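Local coordinates for protein putative sugar ABC transporter (Yersinia enterocolitica subsp. enterocolitica 8081, PDB 5ULB) that probably serves as the periplasmic binding protein of an ABC importer, capturing methylthioribose-like sugars such as its selenium analogue, at residues Tyr76-Thr90 with Ile101-Ile114. Residues are numbered along the deposited sequence; the frame is centred on the assembly and turned at random.
Sequences YDGIILSQGRDPYST and IAVSVFDTAIQGDI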
loop_
_atom_site.group_PDB
_atom_site.type_symbol
_atom_site.label_atom_id
_atom_site.label_comp_id
_atom_site.label_asym_id
_atom_site.label_seq_id
_atom_site.Cartn_x
_atom_site.Cartn_y
_atom_site.Cartn_z
ATOM N N TYR A 76 7.944 5.309 22.940
ATOM C CA TYR A 76 7.819 4.009 22.279
ATOM C C TYR A 76 9.207 3.453 21.969
ATOM O O TYR A 76 10.146 4.223 21.716
ATOM C CB TYR A 76 6.968 4.134 21.037
ATOM C CG TYR A 76 5.492 4.148 21.273
ATOM C CD1 TYR A 76 4.819 5.313 21.529
ATOM C CD2 TYR A 76 4.755 3.000 21.226
ATOM C CE1 TYR A 76 3.449 5.351 21.768
ATOM C CE2 TYR A 76 3.391 2.978 21.473
ATOM C CZ TYR A 76 2.747 4.197 21.714
ATOM O OH TYR A 76 1.359 4.216 21.936
ATOM N N ASP A 77 9.309 2.106 21.917
ATOM C CA ASP A 77 10.572 1.488 21.535
ATOM C C ASP A 77 10.809 1.563 20.020
ATOM O O ASP A 77 11.982 1.647 19.605
ATOM C CB ASP A 77 10.513 0.041 21.948
ATOM C CG ASP A 77 10.461 -0.099 23.462
ATOM O OD1 ASP A 77 11.412 0.286 24.183
ATOM O OD2 ASP A 77 9.355 -0.478 23.941
ATOM N N GLY A 78 9.752 1.579 19.245
ATOM C CA GLY A 78 9.879 1.736 17.823
ATOM C C GLY A 78 8.712 2.408 17.235
ATOM O O GLY A 78 7.588 2.420 17.860
ATOM N N ILE A 79 8.875 3.014 16.061
ATOM C CA ILE A 79 7.849 3.717 15.321
ATOM C C ILE A 79 7.888 3.276 13.874
ATOM O O ILE A 79 8.986 3.142 13.307
ATOM C CB ILE A 79 7.998 5.232 15.462
ATOM C CG1 ILE A 79 7.677 5.715 16.884
ATOM C CG2 ILE A 79 7.118 5.983 14.439
ATOM C CD1 ILE A 79 7.932 7.146 17.213
ATOM N N ILE A 80 6.739 3.063 13.308
ATOM C CA ILE A 80 6.561 2.867 11.859
ATOM C C ILE A 80 5.732 3.985 11.341
ATOM O O ILE A 80 4.632 4.223 11.853
ATOM C CB ILE A 80 5.931 1.486 11.543
ATOM C CG1 ILE A 80 6.874 0.347 11.989
ATOM C CG2 ILE A 80 5.616 1.326 10.047
ATOM C CD1 ILE A 80 6.159 -0.993 12.057
ATOM N N LEU A 81 6.188 4.695 10.257
ATOM C CA LEU A 81 5.388 5.665 9.560
ATOM C C LEU A 81 4.969 5.160 8.219
ATOM O O LEU A 81 5.726 4.444 7.562
ATOM C CB LEU A 81 6.132 6.970 9.373
ATOM C CG LEU A 81 6.766 7.664 10.600
ATOM C CD1 LEU A 81 7.337 8.988 10.245
ATOM C CD2 LEU A 81 5.701 7.739 11.707
ATOM N N SER A 82 3.793 5.610 7.751
ATOM C CA SER A 82 3.322 5.260 6.426
ATOM C C SER A 82 2.671 6.479 5.795
ATOM O O SER A 82 1.817 7.127 6.433
ATOM C CB SER A 82 2.373 4.088 6.553
ATOM O OG SER A 82 1.914 3.544 5.336
ATOM N N GLN A 83 3.061 6.812 4.553
ATOM C CA GLN A 83 2.541 7.925 3.823
ATOM C C GLN A 83 2.814 9.288 4.442
ATOM O O GLN A 83 2.116 10.271 4.188
ATOM C CB GLN A 83 1.039 7.800 3.447
ATOM C CG GLN A 83 0.723 6.696 2.359
ATOM C CD GLN A 83 0.632 5.357 2.871
ATOM O OE1 GLN A 83 0.357 5.177 4.059
ATOM N NE2 GLN A 83 0.881 4.353 2.043
ATOM N N GLY A 84 3.927 9.395 5.184
ATOM C CA GLY A 84 4.384 10.737 5.644
ATOM C C GLY A 84 4.815 11.579 4.475
ATOM O O GLY A 84 5.503 11.087 3.570
ATOM N N ARG A 85 4.400 12.840 4.467
ATOM C CA ARG A 85 4.633 13.718 3.331
ATOM C C ARG A 85 5.742 14.731 3.608
ATOM O O ARG A 85 6.145 14.995 4.756
ATOM C CB ARG A 85 3.324 14.419 2.909
ATOM C CG ARG A 85 2.292 13.476 2.409
ATOM C CD ARG A 85 0.968 14.157 1.966
ATOM N NE ARG A 85 1.222 15.306 1.169
ATOM C CZ ARG A 85 0.293 15.959 0.627
ATOM N NH1 ARG A 85 0.609 17.028 -0.125
ATOM N NH2 ARG A 85 -0.934 15.569 0.933
ATOM N N ASP A 86 6.167 15.337 2.524
ATOM C CA ASP A 86 6.902 16.591 2.637
ATOM C C ASP A 86 5.944 17.693 3.070
ATOM O O ASP A 86 4.768 17.645 2.775
ATOM C CB ASP A 86 7.449 16.962 1.204
ATOM C CG ASP A 86 8.792 16.249 0.852
ATOM O OD1 ASP A 86 9.680 16.190 1.743
ATOM O OD2 ASP A 86 8.888 15.864 -0.324
ATOM N N PRO A 87 6.439 18.685 3.772
ATOM C CA PRO A 87 7.872 18.988 4.053
ATOM C C PRO A 87 8.359 18.430 5.350
ATOM O O PRO A 87 9.579 18.514 5.640
ATOM C CB PRO A 87 7.851 20.523 4.211
ATOM C CG PRO A 87 6.532 20.809 4.778
ATOM C CD PRO A 87 5.560 19.849 4.071
ATOM N N TYR A 88 7.459 17.870 6.144
ATOM C CA TYR A 88 7.797 17.644 7.572
ATOM C C TYR A 88 8.475 16.276 7.918
ATOM O O TYR A 88 9.008 16.131 9.042
ATOM C CB TYR A 88 6.507 17.834 8.430
ATOM C CG TYR A 88 5.411 16.898 7.915
ATOM C CD1 TYR A 88 5.406 15.588 8.275
ATOM C CD2 TYR A 88 4.404 17.373 6.998
ATOM C CE1 TYR A 88 4.431 14.708 7.822
ATOM C CE2 TYR A 88 3.465 16.505 6.498
ATOM C CZ TYR A 88 3.461 15.131 6.920
ATOM O OH TYR A 88 2.557 14.273 6.381
ATOM N N SER A 89 8.337 15.293 7.031
ATOM C CA SER A 89 8.689 13.963 7.451
ATOM C C SER A 89 10.154 13.752 7.751
ATOM O O SER A 89 10.515 13.011 8.679
ATOM C CB SER A 89 8.181 12.850 6.495
ATOM O OG SER A 89 6.774 12.780 6.518
ATOM N N THR A 90 11.014 14.432 6.981
ATOM C CA THR A 90 12.436 14.244 7.260
ATOM C C THR A 90 12.814 14.684 8.666
ATOM O O THR A 90 13.572 13.981 9.326
ATOM C CB THR A 90 13.240 14.999 6.197
ATOM O OG1 THR A 90 12.984 14.470 4.881
ATOM C CG2 THR A 90 14.701 14.919 6.401
ATOM N N ILE A 101 14.774 5.959 19.216
ATOM C CA ILE A 101 13.606 5.111 18.900
ATOM C C ILE A 101 13.891 4.437 17.523
ATOM O O ILE A 101 14.244 5.120 16.563
ATOM C CB ILE A 101 12.364 5.977 18.872
ATOM C CG1 ILE A 101 12.088 6.616 20.286
ATOM C CG2 ILE A 101 11.120 5.183 18.399
ATOM C CD1 ILE A 101 10.946 7.614 20.214
ATOM N N ALA A 102 13.762 3.152 17.484
ATOM C CA ALA A 102 13.940 2.414 16.210
ATOM C C ALA A 102 12.833 2.807 15.229
ATOM O O ALA A 102 11.659 2.977 15.631
ATOM C CB ALA A 102 13.861 0.906 16.469
ATOM N N VAL A 103 13.189 2.916 13.897
ATOM C CA VAL A 103 12.209 3.426 12.981
ATOM C C VAL A 103 12.362 2.805 11.589
ATOM O O VAL A 103 13.505 2.723 11.072
ATOM C CB VAL A 103 12.186 4.964 12.935
ATOM C CG1 VAL A 103 13.592 5.545 12.719
ATOM C CG2 VAL A 103 11.157 5.529 11.982
ATOM N N SER A 104 11.227 2.445 10.999
ATOM C CA SER A 104 11.150 2.103 9.602
ATOM C C SER A 104 9.969 2.910 9.026
ATOM O O SER A 104 8.963 3.126 9.725
ATOM C CB SER A 104 10.934 0.604 9.397
ATOM O OG SER A 104 10.946 0.207 8.065
ATOM N N VAL A 105 10.048 3.307 7.735
ATOM C CA VAL A 105 9.034 4.029 7.127
ATOM C C VAL A 105 8.641 3.386 5.806
ATOM O O VAL A 105 9.420 2.685 5.175
ATOM C CB VAL A 105 9.313 5.519 6.955
ATOM C CG1 VAL A 105 9.649 6.170 8.334
ATOM C CG2 VAL A 105 10.412 5.792 5.948
ATOM N N PHE A 106 7.370 3.608 5.431
ATOM C CA PHE A 106 6.794 3.088 4.188
ATOM C C PHE A 106 6.154 4.236 3.423
ATOM O O PHE A 106 5.390 5.016 4.011
ATOM C CB PHE A 106 5.781 2.015 4.462
ATOM C CG PHE A 106 5.086 1.506 3.223
ATOM C CD1 PHE A 106 5.793 0.833 2.203
ATOM C CD2 PHE A 106 3.786 1.750 3.027
ATOM C CE1 PHE A 106 5.136 0.481 1.055
ATOM C CE2 PHE A 106 3.154 1.359 1.859
ATOM C CZ PHE A 106 3.818 0.784 0.819
ATOM N N ASP A 107 6.454 4.400 2.144
ATOM C CA ASP A 107 5.854 5.431 1.305
ATOM C C ASP A 107 5.925 6.806 1.935
ATOM O O ASP A 107 4.958 7.585 1.779
ATOM C CB ASP A 107 4.378 5.054 1.003
ATOM C CG ASP A 107 4.237 4.146 -0.183
ATOM O OD1 ASP A 107 5.231 3.841 -0.894
ATOM O OD2 ASP A 107 3.017 3.761 -0.428
ATOM N N THR A 108 7.067 7.102 2.500
ATOM C CA THR A 108 7.268 8.343 3.232
ATOM C C THR A 108 8.354 9.168 2.583
ATOM O O THR A 108 9.347 8.632 2.107
ATOM C CB THR A 108 7.551 8.023 4.735
ATOM O OG1 THR A 108 6.363 7.438 5.282
ATOM C CG2 THR A 108 7.937 9.223 5.564
ATOM N N ALA A 109 8.158 10.478 2.527
ATOM C CA ALA A 109 9.109 11.364 1.904
ATOM C C ALA A 109 10.254 11.678 2.792
ATOM O O ALA A 109 10.079 12.338 3.824
ATOM C CB ALA A 109 8.369 12.648 1.518
ATOM N N ILE A 110 11.433 11.219 2.426
ATOM C CA ILE A 110 12.651 11.369 3.185
ATOM C C ILE A 110 13.766 11.954 2.282
ATOM O O ILE A 110 14.011 11.427 1.234
ATOM C CB ILE A 110 13.150 10.134 3.834
ATOM C CG1 ILE A 110 12.050 9.515 4.764
ATOM C CG2 ILE A 110 14.459 10.343 4.536
ATOM C CD1 ILE A 110 11.823 10.294 6.028
ATOM N N GLN A 111 14.336 13.079 2.693
ATOM C CA GLN A 111 15.448 13.663 1.972
ATOM C C GLN A 111 16.765 13.264 2.627
ATOM O O GLN A 111 16.939 13.445 3.828
ATOM C CB GLN A 111 15.353 15.168 2.086
ATOM C CG GLN A 111 14.022 15.607 1.387
ATOM C CD GLN A 111 13.602 16.962 1.787
ATOM O OE1 GLN A 111 14.262 17.965 1.454
ATOM N NE2 GLN A 111 12.526 17.021 2.556
ATOM N N GLY A 112 17.656 12.701 1.852
ATOM C CA GLY A 112 18.929 12.352 2.399
ATOM C C GLY A 112 19.000 11.028 3.068
ATOM O O GLY A 112 18.043 10.220 3.036
ATOM N N ASP A 113 20.083 10.804 3.765
ATOM C CA ASP A 113 20.356 9.501 4.347
ATOM C C ASP A 113 20.309 9.810 5.836
ATOM O O ASP A 113 21.096 10.581 6.353
ATOM C CB ASP A 113 21.772 8.996 4.015
ATOM C CG ASP A 113 22.161 7.752 4.875
ATOM O OD1 ASP A 113 21.764 6.548 4.567
ATOM O OD2 ASP A 113 22.869 8.008 5.898
ATOM N N ILE A 114 19.383 9.181 6.506
ATOM C CA ILE A 114 19.261 9.235 7.921
ATOM C C ILE A 114 19.862 7.921 8.504
ATOM O O ILE A 114 19.243 6.841 8.372
ATOM C CB ILE A 114 17.793 9.431 8.354
ATOM C CG1 ILE A 114 17.261 10.763 7.794
ATOM C CG2 ILE A 114 17.703 9.423 9.851
ATOM C CD1 ILE A 114 15.799 10.986 8.037
HETATM O O HOH W 1 10.253 15.144 4.205
#
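Strands 78-82 and 102-106 run parallel, their axes 4.6 Å apart and 14° from alignment, with backbone hydrogen bonds from A102 N to D77 O through to Q83 N to F106 O. They are the two strands of a beta-alpha-beta unit whose connecting helix is 89-98, an example of parallel strands that carry pocket residues, here Q83, F106 and D107, at or just beyond their C-terminal ends. On the face of I79, L81, V103 and V105, L81 and V105 lie side by side, CB of L81 3.8 Å from CG1 of V105, while I101 CG2 meets I79 CG1. On the other face, S82 OG sits in plane at the edge of the F106 ring, 3.5 Å from CD2, and donates to Q83 OE1. A bend in the Q83 chain at chi2 brings its amide alongside D107, where NE2 makes a weak hydrogen bond of 3.3 Å to OD2. The amide and carboxylate planes are 75° apart. Beyond the strands, T108 OG1 accepts from G84 N and donates to F106 O from above its carbonyl plane. T90 OG1, placed beside its own backbone N (chi1 -62°), takes a nearly straight bond from Q111 N at 2.9 Å and gives its proton to a water that in turn donates to D86 OD1 and A109 O. D107 also forms a salt bridge with R158, and Q83 NE2 bonds weakly to O4 of the bound 5-Se-methyl-5-seleno-ribofuranose. Amide and carboxylate are thus set beside each other at the sugar, and the arginine would tend to favour an ionised D107.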